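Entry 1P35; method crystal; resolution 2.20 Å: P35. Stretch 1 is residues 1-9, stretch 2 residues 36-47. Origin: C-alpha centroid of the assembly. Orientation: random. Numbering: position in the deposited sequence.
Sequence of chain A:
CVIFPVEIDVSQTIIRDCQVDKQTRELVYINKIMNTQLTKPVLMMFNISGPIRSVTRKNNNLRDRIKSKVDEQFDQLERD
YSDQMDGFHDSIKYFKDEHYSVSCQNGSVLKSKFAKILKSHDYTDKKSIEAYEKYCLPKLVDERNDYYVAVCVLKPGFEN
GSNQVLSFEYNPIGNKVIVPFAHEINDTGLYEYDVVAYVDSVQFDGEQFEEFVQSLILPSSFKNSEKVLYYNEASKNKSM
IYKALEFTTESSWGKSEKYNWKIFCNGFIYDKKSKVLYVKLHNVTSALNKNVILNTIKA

Stretch 1 (1-9) CVIFPVEID
Stretch 2 (36-47) TQLTKPVLMMFN

The two stretches meet as an antiparallel pair of strands. Residues 2-4 run against residues 42-47, with an angle of 160° between their N-to-C directions and a closest axis approach of 4.8 Å. Val-2 pairs with Met-45, Ile-3 with Met-44 and Phe-4 with Leu-43. Val-2 CA lies 5.3 Å from Met-45 CA, Ile-3 CA 4.5 Å from Met-44 CA, and Phe-4 CA 5.3 Å from Leu-43 CA. Backbone phi/psi values are extended, from -87/99 at Val-2 to -139/140 at Phe-4, and -110/108, -105/129 and -132/153 for Leu-43 to Met-45.

Main-chain hydrogen bonds fix this register. Val-2 N donates to Met-45 O at 3.1 Å, and Met-45 N returns to Val-2 O at 3.0 Å. Two residues along, Phe-4 N donates to Leu-43 O at 3.0 Å and Leu-43 N to Phe-4 O at 2.9 Å. Ile-3 and Met-44 lie between these as a non-hydrogen-bonded pair. One water bridges the strands, donating to Val-2 O at 2.8 Å and to Leu-43 O at 2.9 Å.

Apolar side chains pack on both faces of the sheet. Val-2, Phe-4, Leu-43 and Met-45 share one face. There Phe-4 (chi1 t, chi2 85°) brings CD2 within 4.2 Å of CD1 of Leu-43 (m, t). Ile-3 (m, t) and Met-44 (t, t, p) occupy the other face, with Ile-3 CG1 4.1 Å from Met-44 CG. Ile-3 CG2 also lies 3.9 Å from CG1 of Val-42 (t). These residues are buried, which suits their hydrocarbon-rich side chains.

At the start of the chain, Cys-1 (m) sets SG 3.6 Å from CD2 of Phe-46 (p, chi2 79°). Cys-1 SG is 4.3 Å from the centroid of the Phe-46 ring and 45° off its normal, an oblique sulfur-aromatic contact.

Beyond the strand, a cis peptide bond precedes Pro-5, whose phi/psi is -54/155. Pro-5 CD comes within 3.9 Å of Pro-41 O. Ile-8 (m, m) then extends its end back to the second stretch: its CD1 is 3.6 Å from CD1 of Leu-38 (m, t) and 4.2 Å from Val-42 CG2. Both Ile-8 and Leu-38 are buried.

The polar side-chain link is at the exposed margin. Gln-37 (p, m, chi3 22°) donates from NE2 to OE1 of Glu-7 (p, t, chi3 -57°) at 3.2 Å. An amide donor suits a carboxylate acceptor, but Glu-7 is poorly ordered. Together the stretches bury 605 Å², both sides summed.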

ATOM      1  N   CYS A   1      10.583 -16.992 -16.394  1.00 46.97           N
ATOM      2  CA  CYS A   1       9.654 -16.628 -17.462  1.00 33.64           C
ATOM      3  C   CYS A   1       9.355 -17.853 -18.285  1.00 28.89           C
ATOM      4  O   CYS A   1       8.220 -18.058 -18.688  1.00 38.19           O
ATOM      5  CB  CYS A   1      10.338 -15.599 -18.268  1.00 49.61           C
ATOM      6  SG  CYS A   1      11.039 -14.629 -17.062  1.00100.00           S
ATOM      7  N   VAL A   2      10.401 -18.618 -18.563  1.00 30.68           N
ATOM      8  CA  VAL A   2      10.274 -19.892 -19.321  1.00 33.69           C
ATOM      9  C   VAL A   2       9.970 -20.816 -18.163  1.00 30.56           C
ATOM     10  O   VAL A   2      10.857 -21.209 -17.387  1.00 33.52           O
ATOM     11  CB  VAL A   2      11.617 -20.275 -19.985  1.00 27.61           C
ATOM     12  CG1 VAL A   2      11.492 -21.545 -20.764  1.00 14.18           C
ATOM     13  CG2 VAL A   2      12.079 -19.125 -20.851  1.00 25.37           C
ATOM     14  N   ILE A   3       8.699 -21.094 -17.999  1.00 32.59           N
ATOM     15  CA  ILE A   3       8.258 -21.912 -16.872  1.00 26.08           C
ATOM     16  C   ILE A   3       8.024 -23.381 -17.151  1.00 28.39           C
ATOM     17  O   ILE A   3       7.515 -23.753 -18.202  1.00 44.25           O
ATOM     18  CB  ILE A   3       7.001 -21.272 -16.275  1.00 31.49           C
ATOM     19  CG1 ILE A   3       7.365 -19.849 -15.810  1.00 37.04           C
ATOM     20  CG2 ILE A   3       6.442 -22.106 -15.135  1.00 32.37           C
ATOM     21  CD1 ILE A   3       6.221 -19.097 -15.115  1.00 40.30           C
ATOM     22  N   PHE A   4       8.409 -24.213 -16.190  1.00 36.33           N
ATOM     23  CA  PHE A   4       8.247 -25.668 -16.287  1.00 29.15           C
ATOM     24  C   PHE A   4       7.787 -26.120 -14.918  1.00 35.97           C
ATOM     25  O   PHE A   4       8.206 -25.560 -13.914  1.00 24.43           O
ATOM     26  CB  PHE A   4       9.593 -26.366 -16.572  1.00 37.65           C
ATOM     27  CG  PHE A   4       9.504 -27.870 -16.585  1.00 41.17           C
ATOM     28  CD1 PHE A   4       9.118 -28.539 -17.739  1.00 38.49           C
ATOM     29  CD2 PHE A   4       9.651 -28.603 -15.398  1.00 61.78           C
ATOM     30  CE1 PHE A   4       8.856 -29.924 -17.711  1.00 49.68           C
ATOM     31  CE2 PHE A   4       9.394 -29.987 -15.345  1.00 33.77           C
ATOM     32  CZ  PHE A   4       8.989 -30.646 -16.510  1.00 40.09           C
ATOM     33  N   PRO A   5       6.853 -27.071 -14.835  1.00 37.41           N
ATOM     34  CA  PRO A   5       6.045 -27.822 -15.795  1.00 36.34           C
ATOM     35  C   PRO A   5       5.337 -26.812 -16.689  1.00 42.06           C
ATOM     36  O   PRO A   5       5.089 -25.696 -16.257  1.00 39.34           O
ATOM     37  CB  PRO A   5       5.049 -28.530 -14.894  1.00 25.84           C
ATOM     38  CG  PRO A   5       5.902 -28.853 -13.683  1.00 31.63           C
ATOM     39  CD  PRO A   5       6.549 -27.502 -13.459  1.00 24.33           C
ATOM     40  N   VAL A   6       4.968 -27.204 -17.905  1.00 42.82           N
ATOM     41  CA  VAL A   6       4.326 -26.252 -18.803  1.00 60.02           C
ATOM     42  C   VAL A   6       2.852 -25.921 -18.543  1.00 64.34           C
ATOM     43  O   VAL A   6       2.307 -24.976 -19.115  1.00 70.14           O
ATOM     44  CB  VAL A   6       4.504 -26.688 -20.269  1.00 61.86           C
ATOM     45  CG1 VAL A   6       5.990 -26.607 -20.656  1.00 35.47           C
ATOM     46  CG2 VAL A   6       3.975 -28.115 -20.448  1.00 44.30           C
ATOM     47  N   GLU A   7       2.193 -26.689 -17.692  1.00 66.99           N
ATOM     48  CA  GLU A   7       0.796 -26.392 -17.383  1.00 73.62           C
ATOM     49  C   GLU A   7       0.749 -24.989 -16.738  1.00 72.90           C
ATOM     50  O   GLU A   7       0.219 -24.043 -17.307  1.00 73.87           O
ATOM     51  CB  GLU A   7       0.251 -27.445 -16.396  1.00 90.71           C
ATOM     52  CG  GLU A   7       1.092 -27.553 -15.107  1.00 98.89           C
ATOM     53  CD  GLU A   7       0.633 -28.623 -14.133  1.00 88.28           C
ATOM     54  OE1 GLU A   7      -0.543 -28.571 -13.708  1.00 85.09           O
ATOM     55  OE2 GLU A   7       1.460 -29.502 -13.787  1.00 73.78           O
ATOM     56  N   ILE A   8       1.355 -24.904 -15.553  1.00 74.31           N
ATOM     57  CA  ILE A   8       1.453 -23.722 -14.711  1.00 57.27           C
ATOM     58  C   ILE A   8       0.862 -22.425 -15.219  1.00 48.91           C
ATOM     59  O   ILE A   8       1.270 -21.932 -16.254  1.00 60.31           O
ATOM     60  CB  ILE A   8       2.916 -23.434 -14.325  1.00 59.65           C
ATOM     61  CG1 ILE A   8       3.524 -24.652 -13.638  1.00 36.82           C
ATOM     62  CG2 ILE A   8       2.959 -22.235 -13.372  1.00 40.15           C
ATOM     63  CD1 ILE A   8       2.818 -24.998 -12.354  1.00 58.45           C
ATOM     64  N   ASP A   9      -0.060 -21.863 -14.436  1.00 38.69           N
ATOM     65  CA  ASP A   9      -0.724 -20.617 -14.755  1.00 47.52           C
ATOM     66  C   ASP A   9      -0.156 -19.482 -13.890  1.00 32.51           C
ATOM     67  O   ASP A   9      -0.141 -19.561 -12.673  1.00 34.41           O
ATOM     68  CB  ASP A   9      -2.229 -20.763 -14.520  1.00 67.13           C
ATOM     69  CG  ASP A   9      -3.045 -19.990 -15.530  1.00 85.59           C
ATOM     70  OD1 ASP A   9      -3.079 -18.739 -15.444  1.00 97.89           O
ATOM     71  OD2 ASP A   9      -3.626 -20.639 -16.433  1.00 84.23           O
ATOM     72  N   THR A  36      -2.532 -25.104  -7.194  1.00 71.95           N
ATOM     73  CA  THR A  36      -2.604 -25.602  -5.804  1.00 83.52           C
ATOM     74  C   THR A  36      -2.158 -27.053  -5.686  1.00 84.07           C
ATOM     75  O   THR A  36      -1.651 -27.464  -4.640  1.00 97.00           O
ATOM     76  CB  THR A  36      -4.040 -25.551  -5.182  1.00 72.38           C
ATOM     77  OG1 THR A  36      -4.960 -26.256  -6.025  1.00 63.37           O
ATOM     78  CG2 THR A  36      -4.492 -24.122  -4.947  1.00 45.77           C
ATOM     79  N   GLN A  37      -2.375 -27.825  -6.747  1.00 67.22           N
ATOM     80  CA  GLN A  37      -1.994 -29.233  -6.762  1.00 76.42           C
ATOM     81  C   GLN A  37      -0.486 -29.370  -6.493  1.00 76.31           C
ATOM     82  O   GLN A  37      -0.070 -29.604  -5.360  1.00 84.63           O
ATOM     83  CB  GLN A  37      -2.358 -29.868  -8.122  1.00 90.64           C
ATOM     84  CG  GLN A  37      -1.667 -29.253  -9.370  1.00 85.43           C
ATOM     85  CD  GLN A  37      -2.227 -27.897  -9.798  1.00 84.97           C
ATOM     86  OE1 GLN A  37      -2.849 -27.185  -9.001  1.00 68.16           O
ATOM     87  NE2 GLN A  37      -1.986 -27.524 -11.066  1.00 49.55           N
ATOM     88  N   LEU A  38       0.305 -29.195  -7.552  1.00 84.41           N
ATOM     89  CA  LEU A  38       1.766 -29.262  -7.551  1.00 80.94           C
ATOM     90  C   LEU A  38       2.449 -29.971  -6.389  1.00 77.77           C
ATOM     91  O   LEU A  38       2.465 -29.486  -5.254  1.00 75.33           O
ATOM     92  CB  LEU A  38       2.347 -27.854  -7.689  1.00 87.06           C
ATOM     93  CG  LEU A  38       1.914 -27.067  -8.924  1.00 79.43           C
ATOM     94  CD1 LEU A  38       2.538 -25.677  -8.870  1.00 66.97           C
ATOM     95  CD2 LEU A  38       2.311 -27.820 -10.183  1.00 59.61           C
ATOM     96  N   THR A  39       3.031 -31.123  -6.699  1.00 71.68           N
ATOM     97  CA  THR A  39       3.760 -31.910  -5.706  1.00 69.49           C
ATOM     98  C   THR A  39       5.276 -31.715  -5.907  1.00 62.70           C
ATOM     99  O   THR A  39       6.067 -31.998  -5.011  1.00 63.88           O
ATOM    100  CB  THR A  39       3.383 -33.405  -5.815  1.00 49.38           C
ATOM    101  OG1 THR A  39       3.686 -33.871  -7.132  1.00 52.98           O
ATOM    102  CG2 THR A  39       1.889 -33.587  -5.572  1.00 49.51           C
ATOM    103  N   LYS A  40       5.668 -31.220  -7.077  1.00 60.81           N
ATOM    104  CA  LYS A  40       7.089 -30.948  -7.381  1.00 57.29           C
ATOM    105  C   LYS A  40       7.336 -29.447  -7.572  1.00 50.75           C
ATOM    106  O   LYS A  40       6.403 -28.674  -7.731  1.00 46.25           O
ATOM    107  CB  LYS A  40       7.517 -31.734  -8.620  1.00 46.98           C
ATOM    108  CG  LYS A  40       7.440 -33.234  -8.337  1.00 52.90           C
ATOM    109  CD  LYS A  40       7.660 -34.091  -9.566  1.00 51.66           C
ATOM    110  CE  LYS A  40       7.648 -35.579  -9.181  1.00 44.66           C
ATOM    111  NZ  LYS A  40       7.889 -36.400 -10.403  1.00 67.28           N
ATOM    112  N   PRO A  41       8.598 -29.009  -7.517  1.00 50.47           N
ATOM    113  CA  PRO A  41       8.814 -27.573  -7.697  1.00 45.62           C
ATOM    114  C   PRO A  41       8.563 -27.016  -9.113  1.00 54.21           C
ATOM    115  O   PRO A  41       8.491 -27.750 -10.130  1.00 33.86           O
ATOM    116  CB  PRO A  41      10.268 -27.393  -7.272  1.00 45.67           C
ATOM    117  CG  PRO A  41      10.561 -28.714  -6.422  1.00 49.57           C
ATOM    118  CD  PRO A  41       9.881 -29.699  -7.283  1.00 39.01           C
ATOM    119  N   VAL A  42       8.397 -25.698  -9.139  1.00 40.69           N
ATOM    120  CA  VAL A  42       8.223 -24.944 -10.363  1.00 36.08           C
ATOM    121  C   VAL A  42       9.671 -24.514 -10.670  1.00 38.63           C
ATOM    122  O   VAL A  42      10.378 -24.016  -9.783  1.00 31.52           O
ATOM    123  CB  VAL A  42       7.363 -23.659 -10.111  1.00 33.36           C
ATOM    124  CG1 VAL A  42       7.342 -22.786 -11.356  1.00 23.72           C
ATOM    125  CG2 VAL A  42       5.954 -24.036  -9.681  1.00 30.56           C
ATOM    126  N   LEU A  43      10.117 -24.753 -11.894  1.00 40.76           N
ATOM    127  CA  LEU A  43      11.447 -24.335 -12.327  1.00 40.75           C
ATOM    128  C   LEU A  43      11.217 -23.184 -13.332  1.00 39.04           C
ATOM    129  O   LEU A  43      10.700 -23.404 -14.431  1.00 40.32           O
ATOM    130  CB  LEU A  43      12.180 -25.480 -13.037  1.00 39.86           C
ATOM    131  CG  LEU A  43      12.069 -26.846 -12.343  1.00 46.38           C
ATOM    132  CD1 LEU A  43      13.009 -27.872 -12.961  1.00 29.69           C
ATOM    133  CD2 LEU A  43      12.384 -26.662 -10.860  1.00 28.61           C
ATOM    134  N   MET A  44      11.519 -21.959 -12.924  1.00 35.27           N
ATOM    135  CA  MET A  44      11.375 -20.832 -13.824  1.00 26.03           C
ATOM    136  C   MET A  44      12.783 -20.434 -14.268  1.00 23.72           C
ATOM    137  O   MET A  44      13.663 -20.257 -13.446  1.00 28.99           O
ATOM    138  CB  MET A  44      10.695 -19.657 -13.129  1.00 30.39           C
ATOM    139  CG  MET A  44      10.689 -18.393 -13.994  1.00 35.76           C
ATOM    140  SD  MET A  44       9.704 -16.989 -13.395  1.00 30.15           S
ATOM    141  CE  MET A  44      10.581 -16.474 -11.885  1.00 31.86           C
ATOM    142  N   MET A  45      13.010 -20.312 -15.556  1.00 26.21           N
ATOM    143  CA  MET A  45      14.354 -19.967 -15.997  1.00 18.05           C
ATOM    144  C   MET A  45      14.327 -18.877 -16.989  1.00 28.39           C
ATOM    145  O   MET A  45      13.333 -18.700 -17.681  1.00 33.46           O
ATOM    146  CB  MET A  45      15.026 -21.183 -16.607  1.00 35.94           C
ATOM    147  CG  MET A  45      14.885 -22.474 -15.756  1.00 28.62           C
ATOM    148  SD  MET A  45      16.146 -23.612 -16.318  1.00 40.89           S
ATOM    149  CE  MET A  45      15.400 -25.202 -15.737  1.00 19.07           C
ATOM    150  N   PHE A  46      15.399 -18.105 -17.073  1.00 26.30           N
ATOM    151  CA  PHE A  46      15.370 -17.061 -18.079  1.00 28.57           C
ATOM    152  C   PHE A  46      16.763 -16.512 -18.282  1.00 32.81           C
ATOM    153  O   PHE A  46      17.667 -16.649 -17.424  1.00 27.44           O
ATOM    154  CB  PHE A  46      14.350 -15.961 -17.673  1.00 22.79           C
ATOM    155  CG  PHE A  46      14.623 -15.313 -16.305  1.00 33.57           C
ATOM    156  CD1 PHE A  46      15.616 -14.329 -16.160  1.00 33.45           C
ATOM    157  CD2 PHE A  46      13.865 -15.677 -15.171  1.00 20.01           C
ATOM    158  CE1 PHE A  46      15.857 -13.702 -14.927  1.00 28.69           C
ATOM    159  CE2 PHE A  46      14.094 -15.063 -13.918  1.00 19.67           C
ATOM    160  CZ  PHE A  46      15.098 -14.064 -13.796  1.00 35.38           C
ATOM    161  N   ASN A  47      16.937 -15.891 -19.429  1.00 28.61           N
ATOM    162  CA  ASN A  47      18.214 -15.323 -19.786  1.00 34.94           C
ATOM    163  C   ASN A  47      18.536 -14.012 -19.074  1.00 31.75           C
ATOM    164  O   ASN A  47      17.631 -13.208 -18.774  1.00 23.46           O
ATOM    165  CB  ASN A  47      18.258 -15.105 -21.309  1.00 39.95           C
ATOM    166  CG  ASN A  47      18.381 -16.400 -22.094  1.00 28.26           C
ATOM    167  OD1 ASN A  47      17.754 -16.576 -23.154  1.00 34.46           O
ATOM    168  ND2 ASN A  47      19.218 -17.300 -21.603  1.00 27.86           N
TER
HETATM  169  O   HOH W   1      12.222 -23.642 -16.859  1.00 30.80           O